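Long-range contacts in fungal protease inhibitor-1 (Antheraea mylitta, PDB 3BT4), which inhibits trypsin, chymotrypsin and proteases of the fungi Aspergillus oryzae and Rhizopus oryzae as a small, disulfide-rich serine protease inhibitor: residues His12-Pro17 / Cys39-Val44; Val44-Glu49 / Ser65-Glu70. All blocks are in the same frame, centred on the assembly; numbering follows the deposited sequence.

Interaction 1 (His12-Pro17 / Cys39-Val44); sequences HPCTSP and CCPACV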
loop_
_atom_site.group_PDB
_atom_site.type_symbol
_atom_site.label_atom_id
_atom_site.label_comp_id
_atom_site.label_asym_id
_atom_site.label_seq_id
_atom_site.Cartn_x
_atom_site.Cartn_y
_atom_site.Cartn_z
ATOM N N HIS A 12 -14.344 -4.561 9.177
ATOM C CA HIS A 12 -13.985 -3.161 8.918
ATOM C C HIS A 12 -13.953 -2.828 7.417
ATOM O O HIS A 12 -12.900 -2.487 6.870
ATOM C CB HIS A 12 -12.653 -2.829 9.591
ATOM C CG HIS A 12 -12.596 -3.257 11.027
ATOM N ND1 HIS A 12 -13.028 -2.456 12.059
ATOM C CD2 HIS A 12 -12.196 -4.418 11.594
ATOM C CE1 HIS A 12 -12.898 -3.104 13.204
ATOM N NE2 HIS A 12 -12.383 -4.293 12.952
ATOM N N PRO A 13 -15.130 -2.898 6.751
ATOM C CA PRO A 13 -15.214 -2.772 5.296
ATOM C C PRO A 13 -14.830 -1.380 4.831
ATOM O O PRO A 13 -14.877 -0.430 5.618
ATOM C CB PRO A 13 -16.693 -3.056 5.010
ATOM C CG PRO A 13 -17.409 -2.681 6.265
ATOM C CD PRO A 13 -16.467 -3.083 7.359
ATOM N N CYS A 14 -14.423 -1.260 3.570
ATOM C CA CYS A 14 -14.118 0.054 3.028
ATOM C C CYS A 14 -15.392 0.859 2.839
ATOM O O CYS A 14 -16.286 0.441 2.114
ATOM C CB CYS A 14 -13.345 -0.033 1.721
ATOM S SG CYS A 14 -12.776 1.576 1.223
ATOM N N THR A 15 -15.446 2.018 3.489
ATOM C CA THR A 15 -16.641 2.866 3.529
ATOM C C THR A 15 -16.886 3.672 2.250
ATOM O O THR A 15 -18.039 3.790 1.787
ATOM C CB THR A 15 -16.602 3.801 4.768
ATOM O OG1 THR A 15 -16.692 2.998 5.953
ATOM C CG2 THR A 15 -17.749 4.804 4.757
ATOM N N SER A 16 -15.824 4.216 1.665
ATOM C CA SER A 16 -15.997 4.992 0.445
ATOM C C SER A 16 -14.992 4.596 -0.628
ATOM O O SER A 16 -14.150 5.419 -1.010
ATOM C CB SER A 16 -15.878 6.483 0.754
ATOM O OG SER A 16 -16.710 6.849 1.850
ATOM N N PRO A 17 -15.103 3.351 -1.147
ATOM C CA PRO A 17 -14.046 2.789 -1.988
ATOM C C PRO A 17 -14.045 3.446 -3.354
ATOM O O PRO A 17 -15.113 3.785 -3.875
ATOM C CB PRO A 17 -14.434 1.312 -2.105
ATOM C CG PRO A 17 -15.940 1.312 -1.990
ATOM C CD PRO A 17 -16.253 2.432 -1.019
ATOM N N CYS A 39 -7.864 -2.380 3.694
ATOM C CA CYS A 39 -9.239 -2.725 3.296
ATOM C C CYS A 39 -9.764 -1.929 2.105
ATOM O O CYS A 39 -10.713 -2.363 1.434
ATOM C CB CYS A 39 -10.188 -2.578 4.491
ATOM S SG CYS A 39 -9.740 -3.685 5.857
ATOM N N CYS A 40 -9.137 -0.785 1.833
ATOM C CA CYS A 40 -9.568 0.086 0.733
ATOM C C CYS A 40 -8.693 0.009 -0.524
ATOM O O CYS A 40 -7.460 -0.017 -0.440
ATOM C CB CYS A 40 -9.691 1.538 1.193
ATOM S SG CYS A 40 -11.071 1.862 2.344
ATOM N N PRO A 41 -9.338 -0.004 -1.700
ATOM C CA PRO A 41 -8.627 0.077 -2.982
ATOM C C PRO A 41 -7.898 1.413 -3.125
ATOM O O PRO A 41 -8.261 2.376 -2.478
ATOM C CB PRO A 41 -9.766 -0.026 -4.012
ATOM C CG PRO A 41 -11.006 0.419 -3.233
ATOM C CD PRO A 41 -10.797 -0.097 -1.880
ATOM N N ALA A 42 -6.869 1.463 -3.965
ATOM C CA ALA A 42 -6.131 2.707 -4.202
ATOM C C ALA A 42 -5.605 2.779 -5.625
ATOM O O ALA A 42 -5.369 1.754 -6.261
ATOM C CB ALA A 42 -4.983 2.815 -3.237
ATOM N N CYS A 43 -5.425 3.998 -6.120
ATOM C CA CYS A 43 -4.667 4.218 -7.343
ATOM C C CYS A 43 -3.244 4.527 -6.885
ATOM O O CYS A 43 -2.992 5.558 -6.261
ATOM C CB CYS A 43 -5.276 5.357 -8.162
ATOM S SG CYS A 43 -7.091 5.108 -8.474
ATOM N N VAL A 44 -2.329 3.593 -7.136
ATOM C CA VAL A 44 -0.975 3.714 -6.587
ATOM C C VAL A 44 0.095 4.148 -7.603
ATOM O O VAL A 44 -0.004 3.888 -8.803
ATOM C CB VAL A 44 -0.548 2.432 -5.817
ATOM C CG1 VAL A 44 -1.648 2.027 -4.835
ATOM C CG2 VAL A 44 -0.259 1.297 -6.751
HETATM O O HOH W 1 -13.343 -3.730 2.278
#

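Interaction 2 (Val44-Glu49 / Ser65-Glu70); sequences VTLLRE and SAVCQE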
loop_
_atom_site.group_PDB
_atom_site.type_symbol
_atom_site.label_atom_id
_atom_site.label_comp_id
_atom_site.label_asym_id
_atom_site.label_seq_id
_atom_site.Cartn_x
_atom_site.Cartn_y
_atom_site.Cartn_z
ATOM N N VAL A 44 -2.329 3.593 -7.136
ATOM C CA VAL A 44 -0.975 3.714 -6.587
ATOM C C VAL A 44 0.095 4.148 -7.603
ATOM O O VAL A 44 -0.004 3.888 -8.803
ATOM C CB VAL A 44 -0.548 2.432 -5.817
ATOM C CG1 VAL A 44 -1.648 2.027 -4.835
ATOM C CG2 VAL A 44 -0.259 1.297 -6.751
ATOM N N THR A 45 1.105 4.835 -7.082
ATOM C CA THR A 45 2.295 5.205 -7.824
ATOM C C THR A 45 3.462 4.320 -7.374
ATOM O O THR A 45 3.623 4.049 -6.195
ATOM C CB THR A 45 2.585 6.705 -7.594
ATOM O OG1 THR A 45 1.541 7.464 -8.219
ATOM C CG2 THR A 45 3.962 7.143 -8.159
ATOM N N LEU A 46 4.277 3.850 -8.318
ATOM C CA LEU A 46 5.443 3.044 -7.930
ATOM C C LEU A 46 6.756 3.805 -8.012
ATOM O O LEU A 46 6.973 4.624 -8.924
ATOM C CB LEU A 46 5.520 1.716 -8.702
ATOM C CG LEU A 46 4.301 0.780 -8.629
ATOM C CD1 LEU A 46 4.516 -0.466 -9.469
ATOM C CD2 LEU A 46 3.938 0.416 -7.185
ATOM N N LEU A 47 7.623 3.521 -7.040
ATOM C CA LEU A 47 8.903 4.204 -6.897
ATOM C C LEU A 47 10.077 3.281 -7.174
ATOM O O LEU A 47 10.017 2.074 -6.933
ATOM C CB LEU A 47 9.026 4.812 -5.501
ATOM C CG LEU A 47 7.826 5.601 -4.957
ATOM C CD1 LEU A 47 7.941 5.705 -3.474
ATOM C CD2 LEU A 47 7.692 6.974 -5.566
ATOM N N ARG A 48 11.141 3.875 -7.697
ATOM C CA ARG A 48 12.347 3.164 -8.063
ATOM C C ARG A 48 13.305 3.005 -6.881
ATOM O O ARG A 48 13.196 3.703 -5.874
ATOM C CB ARG A 48 13.070 3.922 -9.182
ATOM C CG ARG A 48 12.255 4.210 -10.432
ATOM C CD ARG A 48 12.095 2.972 -11.246
ATOM N NE ARG A 48 11.799 3.263 -12.648
ATOM C CZ ARG A 48 12.732 3.444 -13.582
ATOM N NH1 ARG A 48 14.024 3.389 -13.263
ATOM N NH2 ARG A 48 12.367 3.671 -14.837
ATOM N N GLU A 49 14.275 2.108 -7.040
ATOM C CA GLU A 49 15.335 1.926 -6.059
ATOM C C GLU A 49 16.065 3.235 -5.747
ATOM O O GLU A 49 16.460 3.966 -6.656
ATOM C CB GLU A 49 16.331 0.875 -6.554
ATOM C CG GLU A 49 17.352 0.499 -5.503
ATOM C CD GLU A 49 18.273 -0.648 -5.921
ATOM O OE1 GLU A 49 18.305 -1.014 -7.124
ATOM O OE2 GLU A 49 18.980 -1.161 -5.028
ATOM N N SER A 65 -0.085 6.203 -1.091
ATOM C CA SER A 65 -0.395 5.703 -2.427
ATOM C C SER A 65 0.837 5.543 -3.289
ATOM O O SER A 65 0.789 4.926 -4.343
ATOM C CB SER A 65 -1.397 6.626 -3.113
ATOM O OG SER A 65 -2.643 6.527 -2.441
ATOM N N ALA A 66 1.946 6.108 -2.843
ATOM C CA ALA A 66 3.195 6.008 -3.577
ATOM C C ALA A 66 4.052 5.022 -2.823
ATOM O O ALA A 66 4.451 5.269 -1.691
ATOM C CB ALA A 66 3.877 7.372 -3.675
ATOM N N VAL A 67 4.321 3.892 -3.453
ATOM C CA VAL A 67 5.015 2.801 -2.779
ATOM C C VAL A 67 6.199 2.301 -3.610
ATOM O O VAL A 67 6.228 2.485 -4.824
ATOM C CB VAL A 67 4.030 1.649 -2.378
ATOM C CG1 VAL A 67 3.164 2.065 -1.165
ATOM C CG2 VAL A 67 3.169 1.211 -3.559
ATOM N N CYS A 68 7.183 1.700 -2.961
ATOM C CA CYS A 68 8.320 1.126 -3.681
ATOM C C CYS A 68 7.871 0.017 -4.625
ATOM O O CYS A 68 6.969 -0.767 -4.282
ATOM C CB CYS A 68 9.364 0.585 -2.696
ATOM S SG CYS A 68 9.956 1.853 -1.580
ATOM N N GLN A 69 8.489 -0.051 -5.796
ATOM C CA GLN A 69 8.124 -1.072 -6.771
ATOM C C GLN A 69 8.655 -2.433 -6.319
ATOM O O GLN A 69 9.870 -2.644 -6.247
ATOM C CB GLN A 69 8.611 -0.700 -8.177
ATOM C CG GLN A 69 8.069 -1.594 -9.301
ATOM C CD GLN A 69 8.232 -0.989 -10.701
ATOM O OE1 GLN A 69 9.199 -0.273 -10.986
ATOM N NE2 GLN A 69 7.279 -1.279 -11.581
ATOM N N GLU A 70 7.722 -3.340 -6.010
ATOM C CA GLU A 70 8.023 -4.698 -5.528
ATOM C C GLU A 70 9.130 -5.360 -6.331
ATOM O O GLU A 70 9.147 -5.230 -7.559
ATOM C CB GLU A 70 6.758 -5.574 -5.541
ATOM C CG GLU A 70 5.781 -5.278 -4.419
ATOM C CD GLU A 70 4.826 -4.128 -4.735
ATOM O OE1 GLU A 70 4.231 -3.565 -3.780
ATOM O OE2 GLU A 70 4.678 -3.790 -5.931
#

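Interaction 1 (His12-Pro17 / Cys39-Val44)
Cys14 and Cys40 are joined by a disulfide, SG to SG at 2.1 Å, and the tight part of this contact is built around that bond. The torsion about the S-S bond is 102°. Cys14 reaches across with SG anti to its own backbone N (chi1 -171°), whereas Cys40 keeps SG beside its backbone N and anti to the carbonyl carbon, and the two alpha carbons end up 5.1 Å apart. The ring of Pro41 packs beside the bridge, its CD 4.0 Å from SG of Cys14. On the same proline CG meets CB of Pro17 at 3.7 Å, an apolar touch between two rings that brings the Pro17 end of segment 12-17 onto the strand. Next to the bridge, CB of Cys14 lies 3.5 Å from the carbonyl O of Cys39.

The loop 12-17 follows helix 8-11 and is pinned to the start of strand 40-47, where Cys39 and Cys40 both face Ser34 in a classic beta bulge. Adjacent cysteines thus hold two different places: Cys40 takes Cys14, while SG of Cys39 is bonded to Cys9 of the helix. Such cross-linking of a loop and a helix to one strand fits a small, disulfide-rich inhibitor with little regular structure.

The polar side of the contact is looser. A water bridges the two backbones, accepting from N of Cys14 at 3.0 Å and donating to O of Cys39 at 3.1 Å, in place of a direct bond between the two segments. Farther out, the carbonyl O of His12 merely rests 3.5 Å from SG of Cys39. The imidazole of His12 turns its back on the strand and stacks on the ring of Tyr8.

Interaction 2 (Val44-Glu49 / Ser65-Glu70)
The carbonyl O of Thr45 accepts the backbone N-H of Val67 at 2.8 Å and also takes a CA-H...O contact from Ala66 CA at 3.3 Å. The carbonyl O of Val67 is used in the same way, receiving N of Leu47 at 2.8 Å in a more bent bond (141° at the hydrogen) and CA-H of Leu46. Two further bonds complete the ladder, from N of Thr45 to O of Ser65 and from N of Gln69 to O of Leu47.

The donors alternate between the two strands, as in a parallel pair, and Thr45, Leu46 and Leu47 bridge Ala66, Val67 and Cys68 in turn. Strand 66-68 forms one edge of a three-stranded mixed sheet; strand 40-47 lies in its middle, with 28-30 antiparallel to it beyond. Segments 44-47 and 66-68 are twisted against each other, their directions 36° apart.

On one face Leu46 carries the side-chain packing. Its CG stands anti to the carbonyl carbon (chi1 -56°), and the branches then part: CD2 meets CG2 of Val67 at 3.8 Å, while CD1 lies 3.6 Å from NE2 of Gln69, whose extended chain crosses the leucine at about a right angle. An alanine here would remove both methyl branches and would probably leave Val67 CG2 and the amide end of Gln69 without their apolar neighbour, setting the glutamine freer to turn. Nearby, Glu70 directs its carboxylate to a salt bridge with Arg30.

The other face holds Thr45, Leu47, Ala66 and Cys68. There CG of Leu47 lies 3.5 Å from O of Val67, its CD2 reaches CB of Ala66 at 4.3 Å, and Cys68 is disulfide-bonded to Cys79.

Both contacts use strand 40-47, interaction 1 at its beginning and interaction 2 at its end, with Val44 shared and their centres about 18 Å apart on opposite sides of the chain's centre. Interaction 1 is a surface contact without a buried residue among those that touch; a covalent bridge, apolar contacts and one water fasten a loop to the strand. Interaction 2 is partly buried and covers about twice the area, 507 against 243 Å², holding its edge strand by direct backbone bonds and leucine packing, while its cysteine bonds outside the contact. The two meet where O of Cys43 lies 3.7 Å from CB of Ser65.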